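Repeat Five Residue (Rfr) protein or pentapeptide repeat protein (Cyanothece, PDB 2O6W) is of unknown function but folds as a right-handed quadrilateral beta helix built from tandem pentapeptide repeats. Local coordinates at residues Leu9-Glu14 / Lys54-Leu58; Gly31-Arg35 / Thr46-Met50. One frame throughout, in Å; residues are numbered along the deposited sequence.

Contact 1 of 2, residues Leu9-Glu14 / Lys54-Leu58; sequences LELERE and KPVDL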
loop_
_atom_site.group_PDB
_atom_site.type_symbol
_atom_site.label_atom_id
_atom_site.label_comp_id
_atom_site.label_asym_id
_atom_site.label_seq_id
_atom_site.Cartn_x
_atom_site.Cartn_y
_atom_site.Cartn_z
ATOM N N LEU A 9 -3.099 14.456 0.877
ATOM C CA LEU A 9 -3.463 13.143 0.360
ATOM C C LEU A 9 -4.716 13.166 -0.501
ATOM O O LEU A 9 -4.742 12.599 -1.592
ATOM C CB LEU A 9 -3.695 12.158 1.503
ATOM C CG LEU A 9 -2.610 11.145 1.840
ATOM C CD1 LEU A 9 -3.108 10.326 3.009
ATOM C CD2 LEU A 9 -2.301 10.243 0.643
ATOM N N GLU A 10 -5.757 13.813 0.004
ATOM C CA GLU A 10 -7.020 13.888 -0.707
ATOM C C GLU A 10 -6.951 14.773 -1.946
ATOM O O GLU A 10 -7.467 14.408 -3.000
ATOM C CB GLU A 10 -8.112 14.402 0.232
ATOM C CG GLU A 10 -9.511 14.401 -0.365
ATOM C CD GLU A 10 -10.078 13.004 -0.548
ATOM O OE1 GLU A 10 -11.235 12.888 -1.016
ATOM O OE2 GLU A 10 -9.373 12.022 -0.224
ATOM N N LEU A 11 -6.303 15.925 -1.824
ATOM C CA LEU A 11 -6.210 16.859 -2.937
ATOM C C LEU A 11 -4.977 16.721 -3.828
ATOM O O LEU A 11 -5.104 16.573 -5.042
ATOM C CB LEU A 11 -6.284 18.291 -2.412
ATOM C CG LEU A 11 -6.240 19.378 -3.489
ATOM C CD1 LEU A 11 -7.556 19.384 -4.264
ATOM C CD2 LEU A 11 -5.996 20.730 -2.841
ATOM N N GLU A 12 -3.794 16.786 -3.225
ATOM C CA GLU A 12 -2.537 16.691 -3.959
ATOM C C GLU A 12 -2.153 15.267 -4.344
ATOM O O GLU A 12 -1.201 15.064 -5.097
ATOM C CB GLU A 12 -1.397 17.289 -3.133
ATOM C CG GLU A 12 -1.603 18.730 -2.714
ATOM C CD GLU A 12 -1.932 19.624 -3.883
ATOM O OE1 GLU A 12 -1.183 19.586 -4.889
ATOM O OE2 GLU A 12 -2.934 20.370 -3.789
ATOM N N ARG A 13 -2.873 14.283 -3.812
ATOM C CA ARG A 13 -2.587 12.879 -4.110
ATOM C C ARG A 13 -1.154 12.521 -3.742
ATOM O O ARG A 13 -0.486 11.807 -4.486
ATOM C CB ARG A 13 -2.777 12.594 -5.597
ATOM C CG ARG A 13 -4.096 13.045 -6.159
ATOM C CD ARG A 13 -5.087 11.937 -6.118
ATOM N NE ARG A 13 -4.655 10.815 -6.943
ATOM C CZ ARG A 13 -5.277 9.643 -6.964
ATOM N NH1 ARG A 13 -4.832 8.662 -7.733
ATOM N NH2 ARG A 13 -6.343 9.451 -6.200
ATOM N N GLU A 14 -0.675 13.026 -2.611
ATOM C CA GLU A 14 0.684 12.729 -2.174
ATOM C C GLU A 14 0.875 13.027 -0.694
ATOM O O GLU A 14 0.032 13.655 -0.056
ATOM C CB GLU A 14 1.702 13.539 -2.986
ATOM C CG GLU A 14 1.686 15.045 -2.700
ATOM C CD GLU A 14 2.500 15.439 -1.468
ATOM O OE1 GLU A 14 2.181 16.480 -0.848
ATOM O OE2 GLU A 14 3.466 14.720 -1.131
ATOM N N LYS A 54 -3.152 10.651 -11.646
ATOM C CA LYS A 54 -1.826 10.318 -11.138
ATOM C C LYS A 54 -1.891 9.410 -9.920
ATOM O O LYS A 54 -2.831 9.474 -9.125
ATOM C CB LYS A 54 -1.046 11.591 -10.769
ATOM C CG LYS A 54 -1.740 12.478 -9.739
ATOM C CD LYS A 54 -0.768 13.437 -9.046
ATOM C CE LYS A 54 0.195 12.684 -8.119
ATOM N NZ LYS A 54 1.158 13.574 -7.391
ATOM N N PRO A 55 -0.887 8.541 -9.763
ATOM C CA PRO A 55 -0.837 7.622 -8.624
ATOM C C PRO A 55 -0.435 8.362 -7.344
ATOM O O PRO A 55 0.372 9.287 -7.385
ATOM C CB PRO A 55 0.204 6.593 -9.063
ATOM C CG PRO A 55 1.134 7.406 -9.893
ATOM C CD PRO A 55 0.204 8.263 -10.713
ATOM N N VAL A 56 -1.016 7.962 -6.217
ATOM C CA VAL A 56 -0.703 8.596 -4.945
ATOM C C VAL A 56 0.767 8.347 -4.615
ATOM O O VAL A 56 1.254 7.222 -4.719
ATOM C CB VAL A 56 -1.609 8.046 -3.828
ATOM C CG1 VAL A 56 -1.221 8.643 -2.489
ATOM C CG2 VAL A 56 -3.065 8.366 -4.150
ATOM N N ASP A 57 1.472 9.402 -4.226
ATOM C CA ASP A 57 2.890 9.288 -3.916
ATOM C C ASP A 57 3.163 9.314 -2.408
ATOM O O ASP A 57 2.996 10.345 -1.747
ATOM C CB ASP A 57 3.659 10.419 -4.601
ATOM C CG ASP A 57 5.134 10.128 -4.715
ATOM O OD1 ASP A 57 5.702 9.537 -3.770
ATOM O OD2 ASP A 57 5.744 10.505 -5.747
ATOM N N LEU A 58 3.593 8.175 -1.879
ATOM C CA LEU A 58 3.891 8.050 -0.459
ATOM C C LEU A 58 5.340 7.623 -0.224
ATOM O O LEU A 58 5.641 6.865 0.703
ATOM C CB LEU A 58 2.919 7.054 0.191
ATOM C CG LEU A 58 1.459 7.524 0.326
ATOM C CD1 LEU A 58 0.559 6.359 0.720
ATOM C CD2 LEU A 58 1.375 8.633 1.370
#
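This contact joins the end of the N-terminal helix 2-10 and the turn after it to the start of the pentapeptide-repeat beta helix. Lys54-Leu58 runs into the repeats, and Leu9-Glu14 packs against it at that end of the coil. The backbones meet in a single bridge between Glu14 and Asp57, with CA atoms 4.4 Å apart. Asp57 N donates to Arg13 O at 3.1 Å. Val56 CA also approaches Arg13 O (3.3 Å), a CA-H...O contact. A backbone hydrogen bond between Asp57 and Cys15 completes the bridge, and the Glu14 carboxylate pairs with Arg8. Arg13 has positive phi where the chain leaves the helix. Leu9 CD2 packs on Val56 CG1 at 3.7 Å and on Leu58 CD2 at 4.1 Å. This buried apolar patch joins the helix end to the start of the repeats. Val56 CG2 lies over one face of the Arg13 guanidinium. At its edge, Arg13 NH1 donates to Lys54 O at 2.6 Å, and Arg13 NE adds a weak bond to Lys54 O at 3.1 Å.

Contact 2 of 2, residues Gly31-Arg35 / Thr46-Met50; sequences GLKYR and TPFGM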
loop_
_atom_site.group_PDB
_atom_site.type_symbol
_atom_site.label_atom_id
_atom_site.label_comp_id
_atom_site.label_asym_id
_atom_site.label_seq_id
_atom_site.Cartn_x
_atom_site.Cartn_y
_atom_site.Cartn_z
ATOM N N GLY A 31 -6.109 4.477 -4.864
ATOM C CA GLY A 31 -5.622 3.828 -6.068
ATOM C C GLY A 31 -6.019 4.483 -7.379
ATOM O O GLY A 31 -6.676 5.525 -7.392
ATOM N N LEU A 32 -5.611 3.862 -8.484
ATOM C CA LEU A 32 -5.910 4.358 -9.826
ATOM C C LEU A 32 -6.914 3.493 -10.578
ATOM O O LEU A 32 -7.016 3.589 -11.794
ATOM C CB LEU A 32 -4.630 4.440 -10.659
ATOM C CG LEU A 32 -3.736 5.655 -10.456
ATOM C CD1 LEU A 32 -2.488 5.513 -11.314
ATOM C CD2 LEU A 32 -4.501 6.924 -10.828
ATOM N N LYS A 33 -7.653 2.650 -9.871
ATOM C CA LYS A 33 -8.612 1.792 -10.544
ATOM C C LYS A 33 -10.010 2.375 -10.632
ATOM O O LYS A 33 -10.648 2.307 -11.676
ATOM C CB LYS A 33 -8.683 0.427 -9.866
ATOM C CG LYS A 33 -7.496 -0.467 -10.154
ATOM C CD LYS A 33 -7.717 -1.853 -9.586
ATOM C CE LYS A 33 -6.622 -2.811 -10.030
ATOM N NZ LYS A 33 -6.892 -4.198 -9.562
ATOM N N TYR A 34 -10.491 2.953 -9.541
ATOM C CA TYR A 34 -11.829 3.502 -9.548
ATOM C C TYR A 34 -11.891 4.889 -8.952
ATOM O O TYR A 34 -10.896 5.423 -8.465
ATOM C CB TYR A 34 -12.776 2.598 -8.755
ATOM C CG TYR A 34 -12.676 1.128 -9.072
ATOM C CD1 TYR A 34 -11.857 0.280 -8.314
ATOM C CD2 TYR A 34 -13.430 0.571 -10.107
ATOM C CE1 TYR A 34 -11.804 -1.091 -8.577
ATOM C CE2 TYR A 34 -13.381 -0.792 -10.380
ATOM C CZ TYR A 34 -12.572 -1.618 -9.615
ATOM O OH TYR A 34 -12.548 -2.971 -9.890
ATOM N N ARG A 35 -13.088 5.460 -8.994
ATOM C CA ARG A 35 -13.347 6.771 -8.431
ATOM C C ARG A 35 -14.836 6.818 -8.094
ATOM O O ARG A 35 -15.659 6.229 -8.801
ATOM C CB ARG A 35 -12.975 7.875 -9.429
ATOM C CG ARG A 35 -13.821 7.917 -10.683
ATOM C CD ARG A 35 -13.350 9.005 -11.643
ATOM N NE ARG A 35 -14.223 9.092 -12.815
ATOM C CZ ARG A 35 -15.454 9.598 -12.797
ATOM N NH1 ARG A 35 -15.965 10.075 -11.668
ATOM N NH2 ARG A 35 -16.183 9.616 -13.906
ATOM N N THR A 46 -16.870 3.710 -10.351
ATOM C CA THR A 46 -16.600 3.459 -11.761
ATOM C C THR A 46 -15.131 3.660 -12.126
ATOM O O THR A 46 -14.464 4.548 -11.593
ATOM C CB THR A 46 -17.451 4.387 -12.656
ATOM O OG1 THR A 46 -17.030 4.260 -14.020
ATOM C CG2 THR A 46 -17.303 5.834 -12.214
ATOM N N PRO A 47 -14.607 2.826 -13.040
ATOM C CA PRO A 47 -13.213 2.919 -13.480
ATOM C C PRO A 47 -13.036 4.006 -14.537
ATOM O O PRO A 47 -11.954 4.575 -14.688
ATOM C CB PRO A 47 -12.941 1.525 -14.031
ATOM C CG PRO A 47 -14.254 1.158 -14.623
ATOM C CD PRO A 47 -15.237 1.600 -13.565
ATOM N N PHE A 48 -14.115 4.290 -15.260
ATOM C CA PHE A 48 -14.099 5.299 -16.312
ATOM C C PHE A 48 -13.796 6.686 -15.757
ATOM O O PHE A 48 -14.324 7.080 -14.717
ATOM C CB PHE A 48 -15.446 5.309 -17.043
ATOM C CG PHE A 48 -15.873 3.953 -17.530
ATOM C CD1 PHE A 48 -15.058 3.217 -18.387
ATOM C CD2 PHE A 48 -17.081 3.400 -17.113
ATOM C CE1 PHE A 48 -15.436 1.945 -18.819
ATOM C CE2 PHE A 48 -17.472 2.129 -17.538
ATOM C CZ PHE A 48 -16.646 1.400 -18.393
ATOM N N GLY A 49 -12.937 7.418 -16.462
ATOM C CA GLY A 49 -12.562 8.752 -16.028
ATOM C C GLY A 49 -11.239 8.735 -15.284
ATOM O O GLY A 49 -10.808 9.753 -14.740
HETATM N N MSE A 50 -10.596 7.570 -15.261
HETATM C CA MSE A 50 -9.316 7.402 -14.580
HETATM C C MSE A 50 -8.158 7.360 -15.575
HETATM O O MSE A 50 -6.995 7.219 -15.187
HETATM C CB MSE A 50 -9.325 6.113 -13.749
HETATM C CG MSE A 50 -10.287 6.124 -12.565
HETATM SE SE MSE A 50 -9.896 7.524 -11.279
HETATM C CE MSE A 50 -8.285 6.790 -10.501
#
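Gly31-Arg35 and Thr46-Met50 pair antiparallel for one step, and the second segment then folds into a type II beta turn from Pro47 to Met50. The two belong to an irregular loop excursion at the N-terminal end of the pentapeptide-repeat beta helix. Arg35 and Thr46 form a hydrogen-bonded antiparallel pair. Thr46 N donates to Arg35 O at 3.2 Å, and the return bond from Arg35 N to Thr46 O, at 3.1 Å, is weak. Pro47 CA comes 3.2 Å from Lys33 O in a CA-H...O contact. Thr46 OG1 accepts from Phe48 N at 3.2 Å, which makes an ST turn. Gly49, with positive phi, takes the turn position where a CB would clash with Arg35 NE.

Met50, a selenomethionine, points toward the other segment. Its CE lies 3.8 Å from Leu32 CD2, and its SE lies 3.6 Å from Arg35 CB. Tyr34 sets its ring edge near Pro47, with Tyr34 CD2 4.0 Å from Pro47 CD. The Lys33 amine turns to Glu94 and Asp92 of the repeats. The Arg35 side chain reaches the turn: Thr46 CG2 lies over one guanidinium face, and Arg35 NE donates to Phe48 O at 2.8 Å.

In the fold
Contact 2 is nested along the chain inside the loop closed by contact 1: 9-14 comes first, then 31-35, 46-50 and 54-58. Their centres are about 14 Å apart. The centre of contact 1 lies about 13 Å from the centre of the chain, that of contact 2 about 17 Å. Helix 2-10 is the chain's one helix, and its end enters contact 1 alone. Leu32 bridges the two sites: its CD2 lies 3.6 Å from Arg13 NH1, and its CD1 lies 3.7 Å from Pro55 CB. The two contacts bring helix and loop together at the N-terminal end of the beta helix, consistent with an end cap on the coil.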